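Local coordinates for protein BIFUNCTIONAL PROTEIN Proline utilization A (PutA) (PDB 5UX5) that probably oxidises proline to glutamate in two steps, using an FAD-dependent proline dehydrogenase and an NAD-dependent aldehyde dehydrogenase joined in one chain, at residues S470-A475 / L480-T485; R526-L531 / D562-Y567; V541-H544 / T549-E552. All coordinates share one frame; numbering follows the deposited sequence.

Contact 1: residues S470-A475 / L480-T485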
ATOM      1  N   SER A 470      -9.619  -4.742   7.211  1.00 28.86           N
ATOM      2  CA  SER A 470      -8.780  -3.545   7.332  1.00 30.87           C
ATOM      3  C   SER A 470      -7.555  -3.815   8.195  1.00 30.60           C
ATOM      4  O   SER A 470      -7.616  -4.544   9.188  1.00 29.79           O
ATOM      5  CB  SER A 470      -9.548  -2.352   7.913  1.00 35.50           C
ATOM      6  OG  SER A 470     -10.154  -2.664   9.145  1.00 48.25           O
ATOM      7  N   ASP A 471      -6.440  -3.206   7.809  1.00 39.91           N
ATOM      8  CA  ASP A 471      -5.171  -3.366   8.512  1.00 39.98           C
ATOM      9  C   ASP A 471      -5.186  -2.673   9.869  1.00 35.08           C
ATOM     10  O   ASP A 471      -6.020  -1.806  10.158  1.00 29.84           O
ATOM     11  CB  ASP A 471      -4.021  -2.774   7.701  1.00 38.34           C
ATOM     12  CG  ASP A 471      -3.761  -3.526   6.441  1.00 39.80           C
ATOM     13  OD1 ASP A 471      -4.265  -4.650   6.343  1.00 37.61           O
ATOM     14  OD2 ASP A 471      -3.035  -3.011   5.564  1.00 46.19           O
ATOM     15  N   SER A 472      -4.193  -3.032  10.681  1.00 32.88           N
ATOM     16  CA  SER A 472      -3.990  -2.374  11.960  1.00 30.45           C
ATOM     17  C   SER A 472      -3.567  -0.920  11.740  1.00 28.26           C
ATOM     18  O   SER A 472      -2.779  -0.628  10.848  1.00 24.66           O
ATOM     19  CB  SER A 472      -2.949  -3.154  12.761  1.00 35.69           C
ATOM     20  OG  SER A 472      -3.354  -4.510  12.935  1.00 35.44           O
ATOM     21  N   ASP A 473      -4.104   0.005  12.557  1.00 28.23           N
ATOM     22  CA  ASP A 473      -3.851   1.431  12.376  1.00 29.93           C
ATOM     23  C   ASP A 473      -2.849   1.940  13.423  1.00 37.95           C
ATOM     24  O   ASP A 473      -3.237   2.205  14.570  1.00 39.03           O
ATOM     25  CB  ASP A 473      -5.166   2.215  12.470  1.00 33.41           C
ATOM     26  CG  ASP A 473      -5.016   3.690  12.081  1.00 39.74           C
ATOM     27  OD1 ASP A 473      -3.868   4.169  11.935  1.00 36.36           O
ATOM     28  OD2 ASP A 473      -6.057   4.375  11.912  1.00 41.74           O
ATOM     29  N   PRO A 474      -1.574   2.143  13.075  1.00 38.30           N
ATOM     30  CA  PRO A 474      -0.616   2.672  14.062  1.00 35.35           C
ATOM     31  C   PRO A 474      -0.803   4.152  14.379  1.00 30.84           C
ATOM     32  O   PRO A 474      -0.015   4.707  15.166  1.00 32.21           O
ATOM     33  CB  PRO A 474       0.751   2.406  13.421  1.00 29.91           C
ATOM     34  CG  PRO A 474       0.472   2.258  11.949  1.00 32.11           C
ATOM     35  CD  PRO A 474      -0.955   1.829  11.778  1.00 31.08           C
ATOM     36  N   ALA A 475      -1.808   4.815  13.790  1.00 28.92           N
ATOM     37  CA  ALA A 475      -2.146   6.160  14.243  1.00 33.30           C
ATOM     38  C   ALA A 475      -2.887   6.145  15.575  1.00 29.44           C
ATOM     39  O   ALA A 475      -2.864   7.144  16.291  1.00 33.10           O
ATOM     40  CB  ALA A 475      -2.996   6.892  13.202  1.00 23.79           C
ATOM     41  N   LEU A 480      -0.387   1.090  18.898  1.00 36.11           N
ATOM     42  CA  LEU A 480       1.018   1.142  19.308  1.00 40.56           C
ATOM     43  C   LEU A 480       1.239   0.509  20.675  1.00 42.25           C
ATOM     44  O   LEU A 480       2.370   0.134  20.996  1.00 49.54           O
ATOM     45  CB  LEU A 480       1.525   2.589  19.327  1.00 29.44           C
ATOM     46  CG  LEU A 480       1.433   3.276  17.961  1.00 30.08           C
ATOM     47  CD1 LEU A 480       1.817   4.741  18.031  1.00 36.54           C
ATOM     48  CD2 LEU A 480       2.285   2.536  16.947  1.00 38.96           C
ATOM     49  N   GLU A 481       0.184   0.354  21.476  1.00 34.57           N
ATOM     50  CA  GLU A 481       0.381  -0.247  22.782  1.00 36.01           C
ATOM     51  C   GLU A 481       0.517  -1.761  22.671  1.00 45.09           C
ATOM     52  O   GLU A 481       1.433  -2.336  23.278  1.00 51.08           O
ATOM     53  CB  GLU A 481      -0.750   0.153  23.735  1.00 40.80           C
ATOM     54  CG  GLU A 481      -0.802  -0.597  25.098  1.00 58.71           C
ATOM     55  CD  GLU A 481       0.517  -0.607  25.936  1.00 65.53           C
ATOM     56  OE1 GLU A 481       0.616  -1.465  26.850  1.00 64.05           O
ATOM     57  OE2 GLU A 481       1.430   0.233  25.725  1.00 61.67           O
ATOM     58  N   TRP A 482      -0.366  -2.430  21.892  1.00 31.08           N
ATOM     59  CA  TRP A 482      -0.221  -3.878  21.753  1.00 31.37           C
ATOM     60  C   TRP A 482       0.928  -4.253  20.819  1.00 35.33           C
ATOM     61  O   TRP A 482       1.466  -5.364  20.929  1.00 42.51           O
ATOM     62  CB  TRP A 482      -1.542  -4.561  21.311  1.00 31.59           C
ATOM     63  CG  TRP A 482      -2.128  -4.245  19.934  1.00 34.98           C
ATOM     64  CD1 TRP A 482      -3.312  -3.604  19.678  1.00 34.79           C
ATOM     65  CD2 TRP A 482      -1.578  -4.593  18.644  1.00 36.17           C
ATOM     66  NE1 TRP A 482      -3.533  -3.519  18.317  1.00 38.92           N
ATOM     67  CE2 TRP A 482      -2.485  -4.117  17.659  1.00 41.20           C
ATOM     68  CE3 TRP A 482      -0.415  -5.257  18.226  1.00 28.65           C
ATOM     69  CZ2 TRP A 482      -2.251  -4.276  16.278  1.00 35.95           C
ATOM     70  CZ3 TRP A 482      -0.180  -5.413  16.862  1.00 39.47           C
ATOM     71  CH2 TRP A 482      -1.097  -4.921  15.902  1.00 33.87           C
ATOM     72  N   ALA A 483       1.357  -3.334  19.951  1.00 35.84           N
ATOM     73  CA  ALA A 483       2.543  -3.585  19.139  1.00 47.44           C
ATOM     74  C   ALA A 483       3.803  -3.718  20.008  1.00 49.28           C
ATOM     75  O   ALA A 483       4.706  -4.506  19.687  1.00 47.26           O
ATOM     76  CB  ALA A 483       2.689  -2.465  18.103  1.00 40.51           C
ATOM     77  N   ARG A 484       3.862  -2.995  21.131  1.00 42.37           N
ATOM     78  CA  ARG A 484       4.978  -3.143  22.051  1.00 46.66           C
ATOM     79  C   ARG A 484       4.989  -4.508  22.730  1.00 49.84           C
ATOM     80  O   ARG A 484       6.065  -5.027  23.036  1.00 52.46           O
ATOM     81  CB  ARG A 484       4.935  -2.044  23.109  1.00 56.43           C
ATOM     82  CG  ARG A 484       5.410  -0.686  22.618  1.00 60.88           C
ATOM     83  CD  ARG A 484       5.308   0.348  23.716  1.00 67.56           C
ATOM     84  NE  ARG A 484       5.192   1.708  23.194  1.00 73.88           N
ATOM     85  CZ  ARG A 484       4.046   2.380  23.106  1.00 72.13           C
ATOM     86  NH1 ARG A 484       2.918   1.816  23.505  1.00 77.42           N
ATOM     87  NH2 ARG A 484       4.023   3.619  22.627  1.00 61.96           N
ATOM     88  N   THR A 485       3.818  -5.092  23.001  1.00 52.05           N
ATOM     89  CA  THR A 485       3.703  -6.302  23.816  1.00 52.56           C
ATOM     90  C   THR A 485       3.624  -7.595  23.001  1.00 52.65           C
ATOM     91  O   THR A 485       3.151  -8.608  23.521  1.00 57.08           O
ATOM     92  CB  THR A 485       2.490  -6.206  24.762  1.00 51.22           C
ATOM     93  OG1 THR A 485       1.259  -6.344  24.025  1.00 53.26           O
ATOM     94  CG2 THR A 485       2.492  -4.893  25.551  1.00 39.19           C
TER

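Contact 2: residues R526-L531 / D562-Y567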
ATOM      1  N   ARG A 526     -16.298 -18.314   9.505  1.00 32.25           N
ATOM      2  CA  ARG A 526     -15.859 -18.440  10.882  1.00 31.67           C
ATOM      3  C   ARG A 526     -14.336 -18.456  10.963  1.00 39.95           C
ATOM      4  O   ARG A 526     -13.744 -17.893  11.899  1.00 35.43           O
ATOM      5  CB  ARG A 526     -16.451 -19.718  11.470  1.00 29.74           C
ATOM      6  CG  ARG A 526     -17.132 -19.497  12.785  1.00 52.89           C
ATOM      7  CD  ARG A 526     -18.323 -20.398  12.894  1.00 62.61           C
ATOM      8  NE  ARG A 526     -17.905 -21.761  13.171  1.00 70.70           N
ATOM      9  CZ  ARG A 526     -18.424 -22.820  12.570  1.00 75.33           C
ATOM     10  NH1 ARG A 526     -19.371 -22.658  11.646  1.00 70.98           N
ATOM     11  NH2 ARG A 526     -17.985 -24.033  12.884  1.00 76.49           N
ATOM     12  N   ALA A 527     -13.682 -19.099   9.985  1.00 38.91           N
ATOM     13  CA  ALA A 527     -12.226 -19.112   9.948  1.00 29.76           C
ATOM     14  C   ALA A 527     -11.676 -17.706   9.817  1.00 30.89           C
ATOM     15  O   ALA A 527     -10.646 -17.373  10.410  1.00 33.19           O
ATOM     16  CB  ALA A 527     -11.738 -19.995   8.804  1.00 25.52           C
ATOM     17  N   ALA A 528     -12.355 -16.857   9.049  1.00 32.04           N
ATOM     18  CA  ALA A 528     -11.891 -15.486   8.927  1.00 31.12           C
ATOM     19  C   ALA A 528     -12.104 -14.716  10.235  1.00 38.33           C
ATOM     20  O   ALA A 528     -11.239 -13.937  10.650  1.00 44.19           O
ATOM     21  CB  ALA A 528     -12.579 -14.817   7.737  1.00 23.90           C
ATOM     22  N   ASP A 529     -13.226 -14.946  10.921  1.00 35.41           N
ATOM     23  CA  ASP A 529     -13.432 -14.309  12.221  1.00 30.77           C
ATOM     24  C   ASP A 529     -12.348 -14.716  13.211  1.00 43.54           C
ATOM     25  O   ASP A 529     -11.815 -13.867  13.938  1.00 40.28           O
ATOM     26  CB  ASP A 529     -14.808 -14.667  12.790  1.00 27.19           C
ATOM     27  CG  ASP A 529     -15.957 -13.978  12.065  1.00 43.75           C
ATOM     28  OD1 ASP A 529     -15.699 -13.120  11.189  1.00 49.09           O
ATOM     29  OD2 ASP A 529     -17.126 -14.296  12.378  1.00 44.48           O
ATOM     30  N   GLU A 530     -12.007 -16.019  13.244  1.00 47.73           N
ATOM     31  CA  GLU A 530     -11.019 -16.526  14.199  1.00 43.33           C
ATOM     32  C   GLU A 530      -9.604 -16.097  13.843  1.00 42.86           C
ATOM     33  O   GLU A 530      -8.782 -15.865  14.738  1.00 51.39           O
ATOM     34  CB  GLU A 530     -11.071 -18.049  14.283  1.00 42.17           C
ATOM     35  CG  GLU A 530     -12.326 -18.624  14.908  1.00 39.05           C
ATOM     36  CD  GLU A 530     -12.438 -18.281  16.367  1.00 51.56           C
ATOM     37  OE1 GLU A 530     -11.460 -17.749  16.945  1.00 52.64           O
ATOM     38  OE2 GLU A 530     -13.519 -18.537  16.941  1.00 59.69           O
ATOM     39  N   LEU A 531      -9.290 -15.979  12.559  1.00 40.10           N
ATOM     40  CA  LEU A 531      -7.983 -15.441  12.211  1.00 42.83           C
ATOM     41  C   LEU A 531      -7.824 -14.041  12.773  1.00 39.30           C
ATOM     42  O   LEU A 531      -6.780 -13.716  13.346  1.00 44.25           O
ATOM     43  CB  LEU A 531      -7.780 -15.446  10.693  1.00 36.78           C
ATOM     44  CG  LEU A 531      -7.460 -16.805  10.095  1.00 31.92           C
ATOM     45  CD1 LEU A 531      -7.467 -16.710   8.595  1.00 38.76           C
ATOM     46  CD2 LEU A 531      -6.107 -17.228  10.577  1.00 27.72           C
ATOM     47  N   ASP A 562      -8.953 -12.153   4.133  1.00 24.12           N
ATOM     48  CA  ASP A 562      -9.654 -11.898   2.881  1.00 21.04           C
ATOM     49  C   ASP A 562      -9.799 -13.163   2.037  1.00 30.83           C
ATOM     50  O   ASP A 562     -10.840 -13.364   1.404  1.00 36.65           O
ATOM     51  CB  ASP A 562      -8.951 -10.800   2.076  1.00 19.92           C
ATOM     52  CG  ASP A 562      -9.147  -9.402   2.667  1.00 41.14           C
ATOM     53  OD1 ASP A 562      -9.895  -9.238   3.658  1.00 39.30           O
ATOM     54  OD2 ASP A 562      -8.544  -8.452   2.120  1.00 47.65           O
ATOM     55  N   PHE A 563      -8.763 -14.014   1.981  1.00 24.79           N
ATOM     56  CA  PHE A 563      -8.900 -15.240   1.195  1.00 23.81           C
ATOM     57  C   PHE A 563     -10.094 -16.065   1.674  1.00 32.52           C
ATOM     58  O   PHE A 563     -10.843 -16.612   0.859  1.00 38.52           O
ATOM     59  CB  PHE A 563      -7.625 -16.078   1.224  1.00 20.55           C
ATOM     60  CG  PHE A 563      -6.539 -15.580   0.304  1.00 21.19           C
ATOM     61  CD1 PHE A 563      -6.824 -15.172  -0.987  1.00 23.57           C
ATOM     62  CD2 PHE A 563      -5.209 -15.508   0.749  1.00 20.57           C
ATOM     63  CE1 PHE A 563      -5.787 -14.700  -1.845  1.00 26.72           C
ATOM     64  CE2 PHE A 563      -4.179 -15.028  -0.081  1.00 22.14           C
ATOM     65  CZ  PHE A 563      -4.459 -14.617  -1.374  1.00 20.75           C
ATOM     66  N   ALA A 564     -10.279 -16.187   2.990  1.00 29.46           N
ATOM     67  CA  ALA A 564     -11.394 -16.979   3.499  1.00 27.00           C
ATOM     68  C   ALA A 564     -12.732 -16.399   3.057  1.00 27.60           C
ATOM     69  O   ALA A 564     -13.612 -17.132   2.600  1.00 37.63           O
ATOM     70  CB  ALA A 564     -11.327 -17.079   5.020  1.00 22.37           C
ATOM     71  N   ARG A 565     -12.905 -15.082   3.169  1.00 32.77           N
ATOM     72  CA  ARG A 565     -14.184 -14.475   2.798  1.00 31.54           C
ATOM     73  C   ARG A 565     -14.388 -14.465   1.287  1.00 29.04           C
ATOM     74  O   ARG A 565     -15.471 -14.810   0.801  1.00 29.87           O
ATOM     75  CB  ARG A 565     -14.274 -13.053   3.355  1.00 25.22           C
ATOM     76  CG  ARG A 565     -14.380 -13.021   4.861  1.00 21.95           C
ATOM     77  CD  ARG A 565     -15.119 -11.784   5.367  1.00 24.15           C
ATOM     78  NE  ARG A 565     -14.448 -11.292   6.566  1.00 40.04           N
ATOM     79  CZ  ARG A 565     -14.617 -11.791   7.783  1.00 45.92           C
ATOM     80  NH1 ARG A 565     -13.911 -11.287   8.787  1.00 38.73           N
ATOM     81  NH2 ARG A 565     -15.497 -12.779   7.993  1.00 51.27           N
ATOM     82  N   TYR A 566     -13.350 -14.120   0.530  1.00 20.36           N
ATOM     83  CA  TYR A 566     -13.466 -14.085  -0.923  1.00 28.27           C
ATOM     84  C   TYR A 566     -13.773 -15.471  -1.487  1.00 33.86           C
ATOM     85  O   TYR A 566     -14.694 -15.626  -2.295  1.00 29.36           O
ATOM     86  CB  TYR A 566     -12.189 -13.533  -1.539  1.00 22.73           C
ATOM     87  CG  TYR A 566     -12.291 -13.350  -3.027  1.00 19.40           C
ATOM     88  CD1 TYR A 566     -13.108 -12.377  -3.541  1.00 22.35           C
ATOM     89  CD2 TYR A 566     -11.567 -14.139  -3.925  1.00 24.29           C
ATOM     90  CE1 TYR A 566     -13.228 -12.170  -4.892  1.00 34.68           C
ATOM     91  CE2 TYR A 566     -11.677 -13.929  -5.323  1.00 19.18           C
ATOM     92  CZ  TYR A 566     -12.517 -12.942  -5.790  1.00 35.92           C
ATOM     93  OH  TYR A 566     -12.688 -12.672  -7.133  1.00 34.26           O
ATOM     94  N   TYR A 567     -13.003 -16.493  -1.087  1.00 31.49           N
ATOM     95  CA  TYR A 567     -13.230 -17.820  -1.658  1.00 31.74           C
ATOM     96  C   TYR A 567     -14.540 -18.408  -1.171  1.00 33.74           C
ATOM     97  O   TYR A 567     -15.127 -19.246  -1.865  1.00 30.52           O
ATOM     98  CB  TYR A 567     -12.064 -18.778  -1.373  1.00 28.64           C
ATOM     99  CG  TYR A 567     -10.743 -18.388  -2.052  1.00 29.16           C
ATOM    100  CD1 TYR A 567     -10.724 -17.761  -3.296  1.00 22.15           C
ATOM    101  CD2 TYR A 567      -9.519 -18.630  -1.434  1.00 30.73           C
ATOM    102  CE1 TYR A 567      -9.517 -17.392  -3.902  1.00 19.59           C
ATOM    103  CE2 TYR A 567      -8.306 -18.271  -2.044  1.00 31.74           C
ATOM    104  CZ  TYR A 567      -8.313 -17.650  -3.280  1.00 28.65           C
ATOM    105  OH  TYR A 567      -7.118 -17.280  -3.886  1.00 30.52           O
TER

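Contact 3: residues V541-H544 / T549-E552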
ATOM      1  N   VAL A 541       4.332 -14.554  15.912  1.00 48.02           N
ATOM      2  CA  VAL A 541       5.149 -15.617  15.318  1.00 46.59           C
ATOM      3  C   VAL A 541       5.771 -15.169  13.996  1.00 49.18           C
ATOM      4  O   VAL A 541       6.882 -15.594  13.653  1.00 52.72           O
ATOM      5  CB  VAL A 541       4.368 -16.928  15.138  1.00 36.21           C
ATOM      6  CG1 VAL A 541       3.350 -16.819  13.992  1.00 30.79           C
ATOM      7  CG2 VAL A 541       5.351 -18.092  14.937  1.00 33.21           C
ATOM      8  N   MET A 542       5.086 -14.307  13.242  1.00 40.76           N
ATOM      9  CA  MET A 542       5.632 -13.860  11.971  1.00 32.02           C
ATOM     10  C   MET A 542       6.825 -12.948  12.149  1.00 35.54           C
ATOM     11  O   MET A 542       7.733 -12.974  11.316  1.00 35.70           O
ATOM     12  CB  MET A 542       4.564 -13.149  11.156  1.00 32.33           C
ATOM     13  CG  MET A 542       3.478 -14.077  10.746  1.00 39.49           C
ATOM     14  SD  MET A 542       1.978 -13.262  10.193  1.00 39.03           S
ATOM     15  CE  MET A 542       2.366 -12.904   8.492  1.00 25.30           C
ATOM     16  N   THR A 543       6.851 -12.135  13.216  1.00 40.67           N
ATOM     17  CA  THR A 543       7.964 -11.203  13.415  1.00 30.76           C
ATOM     18  C   THR A 543       9.191 -11.881  14.017  1.00 37.17           C
ATOM     19  O   THR A 543      10.300 -11.359  13.868  1.00 48.33           O
ATOM     20  CB  THR A 543       7.539  -9.997  14.275  1.00 31.09           C
ATOM     21  OG1 THR A 543       6.914 -10.434  15.487  1.00 38.02           O
ATOM     22  CG2 THR A 543       6.543  -9.108  13.527  1.00 30.84           C
ATOM     23  N   HIS A 544       9.034 -13.058  14.632  1.00 35.61           N
ATOM     24  CA  HIS A 544      10.169 -13.810  15.161  1.00 34.60           C
ATOM     25  C   HIS A 544      10.586 -14.931  14.204  1.00 41.57           C
ATOM     26  O   HIS A 544      11.680 -14.882  13.630  1.00 35.13           O
ATOM     27  CB  HIS A 544       9.826 -14.345  16.550  1.00 35.69           C
ATOM     28  CG  HIS A 544       9.630 -13.254  17.552  1.00 47.12           C
ATOM     29  ND1 HIS A 544       8.389 -12.732  17.849  1.00 50.56           N
ATOM     30  CD2 HIS A 544      10.522 -12.542  18.281  1.00 42.84           C
ATOM     31  CE1 HIS A 544       8.524 -11.758  18.728  1.00 46.85           C
ATOM     32  NE2 HIS A 544       9.808 -11.624  19.007  1.00 42.00           N
ATOM     33  N   THR A 549       8.827  -7.494   9.548  1.00 31.73           N
ATOM     34  CA  THR A 549       8.350  -6.374  10.349  1.00 27.88           C
ATOM     35  C   THR A 549       6.831  -6.421  10.470  1.00 32.61           C
ATOM     36  O   THR A 549       6.147  -7.112   9.717  1.00 39.08           O
ATOM     37  CB  THR A 549       8.766  -5.036   9.738  1.00 27.60           C
ATOM     38  OG1 THR A 549       8.122  -4.841   8.465  1.00 27.71           O
ATOM     39  CG2 THR A 549      10.290  -4.959   9.581  1.00 28.59           C
ATOM     40  N   ILE A 550       6.304  -5.702  11.461  1.00 34.62           N
ATOM     41  CA  ILE A 550       4.859  -5.533  11.558  1.00 26.28           C
ATOM     42  C   ILE A 550       4.300  -4.931  10.273  1.00 35.18           C
ATOM     43  O   ILE A 550       3.239  -5.353   9.766  1.00 32.02           O
ATOM     44  CB  ILE A 550       4.504  -4.670  12.772  1.00 36.02           C
ATOM     45  CG1 ILE A 550       4.942  -5.338  14.062  1.00 39.65           C
ATOM     46  CG2 ILE A 550       3.033  -4.451  12.839  1.00 38.85           C
ATOM     47  CD1 ILE A 550       4.360  -4.642  15.275  1.00 38.90           C
ATOM     48  N   ALA A 551       4.996  -3.937   9.718  1.00 35.25           N
ATOM     49  CA  ALA A 551       4.453  -3.255   8.555  1.00 24.35           C
ATOM     50  C   ALA A 551       4.285  -4.218   7.389  1.00 35.30           C
ATOM     51  O   ALA A 551       3.406  -4.019   6.538  1.00 36.61           O
ATOM     52  CB  ALA A 551       5.335  -2.065   8.164  1.00 24.53           C
ATOM     53  N   GLU A 552       5.091  -5.277   7.349  1.00 28.05           N
ATOM     54  CA  GLU A 552       4.987  -6.295   6.315  1.00 27.91           C
ATOM     55  C   GLU A 552       4.083  -7.446   6.737  1.00 30.49           C
ATOM     56  O   GLU A 552       3.293  -7.948   5.932  1.00 40.73           O
ATOM     57  CB  GLU A 552       6.379  -6.834   5.968  1.00 31.07           C
ATOM     58  CG  GLU A 552       7.295  -5.845   5.271  1.00 33.58           C
ATOM     59  CD  GLU A 552       6.960  -5.660   3.806  1.00 42.20           C
ATOM     60  OE1 GLU A 552       6.350  -6.577   3.216  1.00 46.46           O
ATOM     61  OE2 GLU A 552       7.320  -4.609   3.232  1.00 49.08           O
TER

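Contact 1: residues S470-A475 / L480-T485
P474 and S472 meet L480 and W482 where helix 477-484 packs back on the segment that leads into it, 470-475. That segment is irregular and has an Asx turn at D473. No hydrogen bond crosses between the two segments, so the first shell is packing. L480 sets its branched end, CG and both methyls, against the carbonyl oxygen of P474. Its CD1 lies 3.4 Å from P474 O. Its CD2 is near the same oxygen and also reaches the proline ring, 3.8 Å from P474 CB. The second patch is S472 at the indole of W482. S472 OG approaches the rim of the six-membered ring, in its plane, 3.5 Å from W482 CZ2. W482 CG stands between the backbone N and the carbonyl carbon (chi1 65°), and this swings the far edge of the indole toward the serine. S472 OG is hydrogen-bonded to D554 of helix 550-574; the indole edge is a packing contact.

Further out, the segment is held from both catalytic parts. D471 bonds through its carboxylate to S558 and through its carbonyl to W315, while P474 packs on W200. The two tryptophans lie in the proline dehydrogenase range and S558 in the aldehyde dehydrogenase range, which places this contact at the junction of the two. D473 points away from the helix and pairs with R460 through OD2. Its other oxygen, OD1, takes the backbone N of A475 at 2.8 Å and is met from above the carboxylate plane.

Contact 2: residues R526-L531 / D562-Y567
R565 reaches D529 and A528 by the course of its long chain. CG lies beside the backbone N, opposite the carbonyl carbon (chi1 -69°). A bend at chi3 then turns the guanidinium toward the other helix. D529 has its carboxyl carbon in the same relation to its own backbone, and the two side chains cross nearly at right angles. R565 NH2 gives a hydrogen bond of 3.2 Å to D529 OD1, and the pair is a salt bridge. The oxygen sits at the edge of the guanidinium, close to its plane. Seen from the aspartate, OD1 is met from above the carboxylate plane. The carboxylate and guanidinium planes are about 52° apart, and the two groups do not form a flat two-toothed pair. R565 NH2 also has a weak bond to Q525 OE1.

A528 CB packs against one face of the same guanidinium, offset from its centre, 3.6 Å from R565 CZ. The arginine aliphatic chain passes the same methyl, with R565 CG 3.8 Å from A528 CB. The methyls of A528 and A564 meet, CB to CB, at 3.8 Å. Small residues at this point suit the near approach of the axes of 526-531 and 562-567, 8.4 Å. D529 is exposed and R565 partly so, while both alanines are buried.

This is antiparallel helix packing, with the axes of 526-531 and 562-567 running 164° apart. Helix 517-533 and helix 550-574 lie side by side, and F606 of helix 599-611 touches both A527 and A564. Helix 624-636 packs on A527 and L531 of the first helix.

Contact 3: residues V541-H544 / T549-E552
T543 touches T549 and I550 with one methyl, and the tight part of the contact between the two segments is little more than that. T543 CG2 lies 4.0 Å from I550 N and 4.1 Å from T549 C, so it rests on the peptide link that leads into the second helix. The same methyl is 4.1 Å from I550 CG1. All three residues are buried. The methyl faces across because T543 OG1 is turned back to its own helix: with chi1 at 52° it sits between the backbone N and the carbonyl carbon. There it bonds to L539 O, with a weak second bond to G540 O, so the hydroxyl is satisfied locally and the apolar branch is left for the contact. M542 adds to the packed part from beside it, touching A553, E556 and V557 of helix 550-574.

A short connection leads from helix 535-544 to helix 550-574, with T549 as N-cap. T549 OG1 accepts from E552 N at 3.3 Å, which serves a backbone N-H of the first turn. A backbone hydrogen bond between M542 and K548 also ties the connection.

Away from the methyl the two segments are looser. A551 is exposed. The E552 side chain leads away from the first segment, and its OE1 forms a salt bridge with K724. H544 is partly exposed and turns elsewhere, its ring meeting that of H757 with the planes almost parallel.

How the contacts relate
From the N terminus, contact 1 comes first and closes a short loop, as helix 477-484 packs back on 470-475. The chain then runs through helix 517-533, where contact 2 opens. Contact 2 closes only after helix 535-544, at 562-567 on helix 550-574. Contact 3 falls within that span and joins helix 535-544 to the start of helix 550-574. Contacts 2 and 3 thus share helix 550-574 but do not touch. Contact 1 precedes both, yet meets contact 3 in space: A483 CB packs on I550 CD1. Contacts 1 and 3 meet at the junction of the two catalytic parts, while contact 2 packs two helices within the aldehyde dehydrogenase part.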